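Local coordinates for protein chitinase (PDB 5XSW) that probably hydrolyses chitin as an endochitinase and, in this C-terminal fragment of the longer protein, is captured with a bound glycan, at residues Y104-S109 against P470-D475; K261-D266 against L300-E305. All blocks are in the same frame, centred on the assembly; numbering follows the deposited sequence.

Contact 1 of 2, residues Y104-S109 against P470-D475; sequences YLRGES and PRPTGD
Arg471 lays its guanidinium over one face of the Tyr104 ring, a cation-pi stack with Arg471 CZ 4.3 Å from the centroid of the Tyr104 ring and the two planes 21° apart. The overlap is shifted toward the rim, where Arg471 NH1 approaches Tyr104 CE2 to 3.9 Å. A bend in the arginine chain (chi3 -79°) swings NE over the ring. Arginine suits this place because its flat cation can cover the tyrosine face while its aliphatic chain packs against Arg106. Its NH2 also binds a glycerol, probably an incidental guest from the crystallisation liquor.

Apolar contacts are made where the chains cross. Arg106 CG lies 4.0 Å from Arg471 CG and 4.1 Å from CD of Pro472, whose stiff ring offers methylenes and whose nitrogen has no N-H to satisfy. The two arginines cross at about a right angle.

Polar linkage between the backbones passes through one water, which donates to Leu105 O at 3.0 Å and to Pro472 O at 2.7 Å. Leu105 is the centre of an inverse gamma turn, and its carbonyl also accepts a bond from Trp477 NE1.

The contact sets the end of strand 98-104 and the turn after it against the loop leading into helix 475-482. Arg106 and Arg471 bring like charges near each other, yet their NH1 atoms stay 5.7 Å apart; Glu305, bridged to Arg106, and the tyrosine pi cloud facing Arg471 would soften the repulsion.

Contact 2 of 2, residues K261-D266 against L300-E305; sequences KAYYPD and LTMERE
Tyr264 reaches across to helix 288-311 with its hydroxyl end. Its OH lies 3.6 Å from CG of Glu305 and 3.8 Å from the methyl CG2 of Thr301, while its CE2 edge faces CB of Met302 more loosely, at 4.4 Å. Tyrosine fits because the ring supplies length and an apolar edge, and the hydroxyl supplies a polar end: Tyr264 OH is 2.7 Å from a water. The same water donates a weak bond to Glu305 OE2.

Met302 serves both aromatic neighbours. Its CG, anti to the backbone N (chi1 172°), comes in the plane of the Tyr263 ring and meets the ring edge, 3.6 Å from Tyr263 CD2. An unbranched methionine suits the place, since a slim methylene is what meets the edge. Tyr263 closes helix 254-263 and Tyr264 is the first residue to leave helical geometry; both direct their side chains toward the facing helix and share Met302.

Thr301 sends its hydroxyl back to Ala297 O, keeping its methyl for Tyr264. Glu305, though buried, is held by Tyr112 and bridged to Arg106, which would favour its charged form. The contact thus joins the end of helix 254-263 and the residue after it to helix 288-311 by aromatic and hydroxyl contacts with aliphatic carbons, with a water relaying its polar ends.

Contact 2 is nested within the loop closed by contact 1: segments 261-266 and 300-305 follow 104-109, and 470-475 comes last. Their centres lie 9 Å apart, and two direct bonds couple them: a salt bridge from Arg106 NE to Glu305 OE1 (2.7 Å) and a probable hydrogen bond from Thr473 N to Tyr263 O (2.9 Å). Contact 1 joins the N-terminal strand-rich part, at the end of strand 98-104, to the C-terminal loop before helix 475-482; contact 2 packs within the helical part behind it, the end of helix 254-263 and the turn after it against helix 288-311. The second subunit is near, its Asp476 taking a salt bridge from Lys261.

Contact 1 of 2, residues Y104-S109 against P470-D475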
loop_
_atom_site.group_PDB
_atom_site.type_symbol
_atom_site.label_atom_id
_atom_site.label_comp_id
_atom_site.label_asym_id
_atom_site.label_seq_id
_atom_site.Cartn_x
_atom_site.Cartn_y
_atom_site.Cartn_z
ATOM N N TYR A 104 7.490 15.881 -16.573
ATOM C CA TYR A 104 7.274 14.630 -15.804
ATOM C C TYR A 104 6.241 14.858 -14.729
ATOM O O TYR A 104 5.982 16.008 -14.276
ATOM C CB TYR A 104 8.549 14.148 -15.145
ATOM C CG TYR A 104 9.609 13.818 -16.115
ATOM C CD1 TYR A 104 9.410 12.827 -17.069
ATOM C CD2 TYR A 104 10.809 14.523 -16.108
ATOM C CE1 TYR A 104 10.395 12.526 -17.978
ATOM C CE2 TYR A 104 11.807 14.229 -17.017
ATOM C CZ TYR A 104 11.590 13.230 -17.945
ATOM O OH TYR A 104 12.561 12.936 -18.853
ATOM N N LEU A 105 5.672 13.765 -14.244
ATOM C CA LEU A 105 4.681 13.893 -13.186
ATOM C C LEU A 105 5.436 14.004 -11.847
ATOM O O LEU A 105 5.600 13.020 -11.106
ATOM C CB LEU A 105 3.746 12.673 -13.227
ATOM C CG LEU A 105 2.547 12.673 -12.322
ATOM C CD1 LEU A 105 1.646 13.880 -12.566
ATOM C CD2 LEU A 105 1.832 11.355 -12.629
ATOM N N ARG A 106 5.888 15.205 -11.537
ATOM C CA ARG A 106 6.874 15.457 -10.477
ATOM C C ARG A 106 7.040 16.976 -10.443
ATOM O O ARG A 106 7.182 17.555 -11.522
ATOM C CB ARG A 106 8.176 14.773 -10.795
ATOM C CG ARG A 106 9.052 14.459 -9.567
ATOM C CD ARG A 106 10.028 15.568 -9.192
ATOM N NE ARG A 106 10.826 15.217 -8.003
ATOM C CZ ARG A 106 12.157 15.149 -7.964
ATOM N NH1 ARG A 106 12.894 15.477 -9.039
ATOM N NH2 ARG A 106 12.765 14.831 -6.808
ATOM N N GLY A 107 6.974 17.612 -9.264
ATOM C CA GLY A 107 6.988 19.071 -9.203
ATOM C C GLY A 107 8.358 19.536 -9.609
ATOM O O GLY A 107 9.347 19.180 -8.974
ATOM N N GLU A 108 8.425 20.340 -10.663
ATOM C CA GLU A 108 9.714 20.825 -11.169
ATOM C C GLU A 108 10.411 21.765 -10.158
ATOM O O GLU A 108 11.621 21.889 -10.148
ATOM C CB GLU A 108 9.467 21.539 -12.533
ATOM C CG GLU A 108 8.968 20.544 -13.608
ATOM C CD GLU A 108 8.552 21.191 -14.944
ATOM O OE1 GLU A 108 8.567 22.431 -15.019
ATOM O OE2 GLU A 108 8.197 20.451 -15.898
ATOM N N SER A 109 9.646 22.418 -9.298
ATOM C CA SER A 109 10.233 23.391 -8.373
ATOM C C SER A 109 10.491 22.869 -6.944
ATOM O O SER A 109 10.649 23.642 -5.982
ATOM C CB SER A 109 9.312 24.603 -8.309
ATOM O OG SER A 109 8.098 24.260 -7.671
ATOM N N PRO A 470 15.795 10.283 -6.758
ATOM C CA PRO A 470 15.153 9.887 -8.013
ATOM C C PRO A 470 13.704 10.354 -8.026
ATOM O O PRO A 470 13.162 10.618 -6.943
ATOM C CB PRO A 470 15.265 8.337 -7.995
ATOM C CG PRO A 470 15.147 8.008 -6.520
ATOM C CD PRO A 470 15.855 9.165 -5.778
ATOM N N ARG A 471 13.083 10.461 -9.197
ATOM C CA ARG A 471 11.640 10.725 -9.260
ATOM C C ARG A 471 10.828 9.486 -8.829
ATOM O O ARG A 471 11.198 8.362 -9.190
ATOM C CB ARG A 471 11.198 11.097 -10.681
ATOM C CG ARG A 471 11.986 12.290 -11.297
ATOM C CD ARG A 471 11.425 12.634 -12.717
ATOM N NE ARG A 471 11.995 11.640 -13.583
ATOM C CZ ARG A 471 13.194 11.736 -14.126
ATOM N NH1 ARG A 471 13.901 12.846 -13.993
ATOM N NH2 ARG A 471 13.665 10.730 -14.828
ATOM N N PRO A 472 9.740 9.703 -8.081
ATOM C CA PRO A 472 8.712 8.665 -7.948
ATOM C C PRO A 472 8.178 8.381 -9.338
ATOM O O PRO A 472 8.057 9.312 -10.163
ATOM C CB PRO A 472 7.629 9.314 -7.061
ATOM C CG PRO A 472 7.858 10.865 -7.277
ATOM C CD PRO A 472 9.336 10.991 -7.480
ATOM N N THR A 473 7.858 7.124 -9.627
ATOM C CA THR A 473 7.479 6.788 -10.995
ATOM C C THR A 473 6.718 5.455 -11.055
ATOM O O THR A 473 6.494 4.840 -10.002
ATOM C CB THR A 473 8.761 6.748 -11.905
ATOM O OG1 THR A 473 8.382 6.648 -13.284
ATOM C CG2 THR A 473 9.687 5.594 -11.521
ATOM N N GLY A 474 6.303 5.038 -12.264
ATOM C CA GLY A 474 5.603 3.769 -12.470
ATOM C C GLY A 474 4.098 3.923 -12.552
ATOM O O GLY A 474 3.556 5.022 -12.372
ATOM N N ASP A 475 3.398 2.812 -12.768
ATOM C CA ASP A 475 1.961 2.890 -13.072
ATOM C C ASP A 475 1.124 3.417 -11.936
ATOM O O ASP A 475 0.243 4.254 -12.143
ATOM C CB ASP A 475 1.396 1.501 -13.463
ATOM C CG ASP A 475 1.870 1.038 -14.810
ATOM O OD1 ASP A 475 3.074 0.972 -15.053
ATOM O OD2 ASP A 475 1.030 0.744 -15.655
HETATM O O HOH W 1 7.246 10.755 -12.311
#

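Contact 2 of 2, residues K261-D266 against L300-E305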
loop_
_atom_site.group_PDB
_atom_site.type_symbol
_atom_site.label_atom_id
_atom_site.label_comp_id
_atom_site.label_asym_id
_atom_site.label_seq_id
_atom_site.Cartn_x
_atom_site.Cartn_y
_atom_site.Cartn_z
ATOM N N LYS A 261 7.503 1.267 -2.162
ATOM C CA LYS A 261 8.232 0.371 -3.039
ATOM C C LYS A 261 7.803 0.502 -4.516
ATOM O O LYS A 261 8.650 0.553 -5.443
ATOM C CB LYS A 261 8.019 -1.091 -2.534
ATOM C CG LYS A 261 8.915 -2.106 -2.974
ATOM C CD LYS A 261 8.580 -3.454 -2.200
ATOM C CE LYS A 261 9.067 -4.579 -3.073
ATOM N NZ LYS A 261 8.758 -5.845 -2.341
ATOM N N ALA A 262 6.500 0.548 -4.780
ATOM C CA ALA A 262 6.044 0.710 -6.179
ATOM C C ALA A 262 6.505 2.069 -6.772
ATOM O O ALA A 262 6.906 2.167 -7.926
ATOM C CB ALA A 262 4.481 0.621 -6.268
ATOM N N TYR A 263 6.458 3.102 -5.947
ATOM C CA TYR A 263 6.769 4.465 -6.426
ATOM C C TYR A 263 8.265 4.646 -6.643
ATOM O O TYR A 263 8.712 5.500 -7.433
ATOM C CB TYR A 263 6.289 5.523 -5.430
ATOM C CG TYR A 263 4.798 5.672 -5.267
ATOM C CD1 TYR A 263 3.904 5.036 -6.112
ATOM C CD2 TYR A 263 4.288 6.455 -4.221
ATOM C CE1 TYR A 263 2.513 5.168 -5.935
ATOM C CE2 TYR A 263 2.928 6.631 -4.059
ATOM C CZ TYR A 263 2.049 5.987 -4.923
ATOM O OH TYR A 263 0.715 6.182 -4.710
ATOM N N TYR A 264 9.053 3.861 -5.928
ATOM C CA TYR A 264 10.487 4.081 -5.930
ATOM C C TYR A 264 11.275 2.839 -6.303
ATOM O O TYR A 264 12.055 2.307 -5.503
ATOM C CB TYR A 264 10.918 4.612 -4.561
ATOM C CG TYR A 264 10.534 6.072 -4.335
ATOM C CD1 TYR A 264 11.181 7.099 -5.063
ATOM C CD2 TYR A 264 9.557 6.428 -3.417
ATOM C CE1 TYR A 264 10.868 8.457 -4.868
ATOM C CE2 TYR A 264 9.192 7.821 -3.234
ATOM C CZ TYR A 264 9.894 8.810 -3.967
ATOM O OH TYR A 264 9.617 10.126 -3.757
ATOM N N PRO A 265 11.136 2.408 -7.546
ATOM C CA PRO A 265 11.991 1.299 -8.005
ATOM C C PRO A 265 13.479 1.633 -7.930
ATOM O O PRO A 265 14.266 0.693 -7.803
ATOM C CB PRO A 265 11.542 1.081 -9.473
ATOM C CG PRO A 265 10.883 2.347 -9.870
ATOM C CD PRO A 265 10.262 2.943 -8.610
ATOM N N ASP A 266 13.881 2.919 -7.970
ATOM C CA ASP A 266 15.310 3.235 -7.845
ATOM C C ASP A 266 15.809 3.079 -6.434
ATOM O O ASP A 266 16.999 2.909 -6.233
ATOM C CB ASP A 266 15.606 4.671 -8.315
ATOM C CG ASP A 266 15.330 4.813 -9.813
ATOM O OD1 ASP A 266 16.162 4.292 -10.594
ATOM O OD2 ASP A 266 14.275 5.372 -10.201
ATOM N N LEU A 300 7.572 9.874 4.107
ATOM C CA LEU A 300 7.315 11.294 4.283
ATOM C C LEU A 300 7.618 12.069 3.006
ATOM O O LEU A 300 6.874 12.946 2.601
ATOM C CB LEU A 300 8.142 11.831 5.438
ATOM C CG LEU A 300 7.736 11.288 6.802
ATOM C CD1 LEU A 300 8.878 11.390 7.792
ATOM C CD2 LEU A 300 6.513 12.020 7.301
ATOM N N THR A 301 8.705 11.690 2.360
ATOM C CA THR A 301 9.131 12.316 1.129
ATOM C C THR A 301 8.057 12.124 0.073
ATOM O O THR A 301 7.768 13.025 -0.686
ATOM C CB THR A 301 10.462 11.729 0.641
ATOM O OG1 THR A 301 11.500 12.120 1.537
ATOM C CG2 THR A 301 10.788 12.208 -0.757
ATOM N N MET A 302 7.445 10.950 0.068
ATOM C CA MET A 302 6.416 10.637 -0.895
ATOM C C MET A 302 5.253 11.613 -0.761
ATOM O O MET A 302 4.725 12.064 -1.752
ATOM C CB MET A 302 5.915 9.208 -0.697
ATOM C CG MET A 302 4.701 8.847 -1.534
ATOM S SD MET A 302 3.133 9.307 -0.777
ATOM C CE MET A 302 2.950 8.009 0.438
ATOM N N GLU A 303 4.872 11.948 0.461
ATOM C CA GLU A 303 3.770 12.875 0.642
ATOM C C GLU A 303 4.111 14.230 0.029
ATOM O O GLU A 303 3.320 14.798 -0.704
ATOM C CB GLU A 303 3.483 13.077 2.124
ATOM C CG GLU A 303 3.173 11.824 2.915
ATOM C CD GLU A 303 3.061 12.108 4.394
ATOM O OE1 GLU A 303 2.535 13.170 4.741
ATOM O OE2 GLU A 303 3.510 11.286 5.201
ATOM N N ARG A 304 5.316 14.708 0.308
ATOM C CA ARG A 304 5.762 16.000 -0.175
ATOM C C ARG A 304 5.851 16.025 -1.686
ATOM O O ARG A 304 5.395 16.961 -2.311
ATOM C CB ARG A 304 7.113 16.355 0.438
ATOM C CG ARG A 304 7.548 17.793 0.226
ATOM C CD ARG A 304 8.556 18.211 1.274
ATOM N NE ARG A 304 9.106 19.544 1.071
ATOM C CZ ARG A 304 10.204 19.803 0.378
ATOM N NH1 ARG A 304 10.873 18.829 -0.211
ATOM N NH2 ARG A 304 10.631 21.046 0.266
ATOM N N GLU A 305 6.410 14.965 -2.256
ATOM C CA GLU A 305 6.505 14.805 -3.705
ATOM C C GLU A 305 5.134 14.755 -4.353
ATOM O O GLU A 305 4.929 15.306 -5.466
ATOM C CB GLU A 305 7.309 13.551 -4.109
ATOM C CG GLU A 305 8.876 13.609 -3.793
ATOM C CD GLU A 305 9.732 14.221 -4.938
ATOM O OE1 GLU A 305 9.138 14.587 -5.978
ATOM O OE2 GLU A 305 11.006 14.252 -4.826
HETATM O O HOH W 2 11.561 11.645 -4.747
#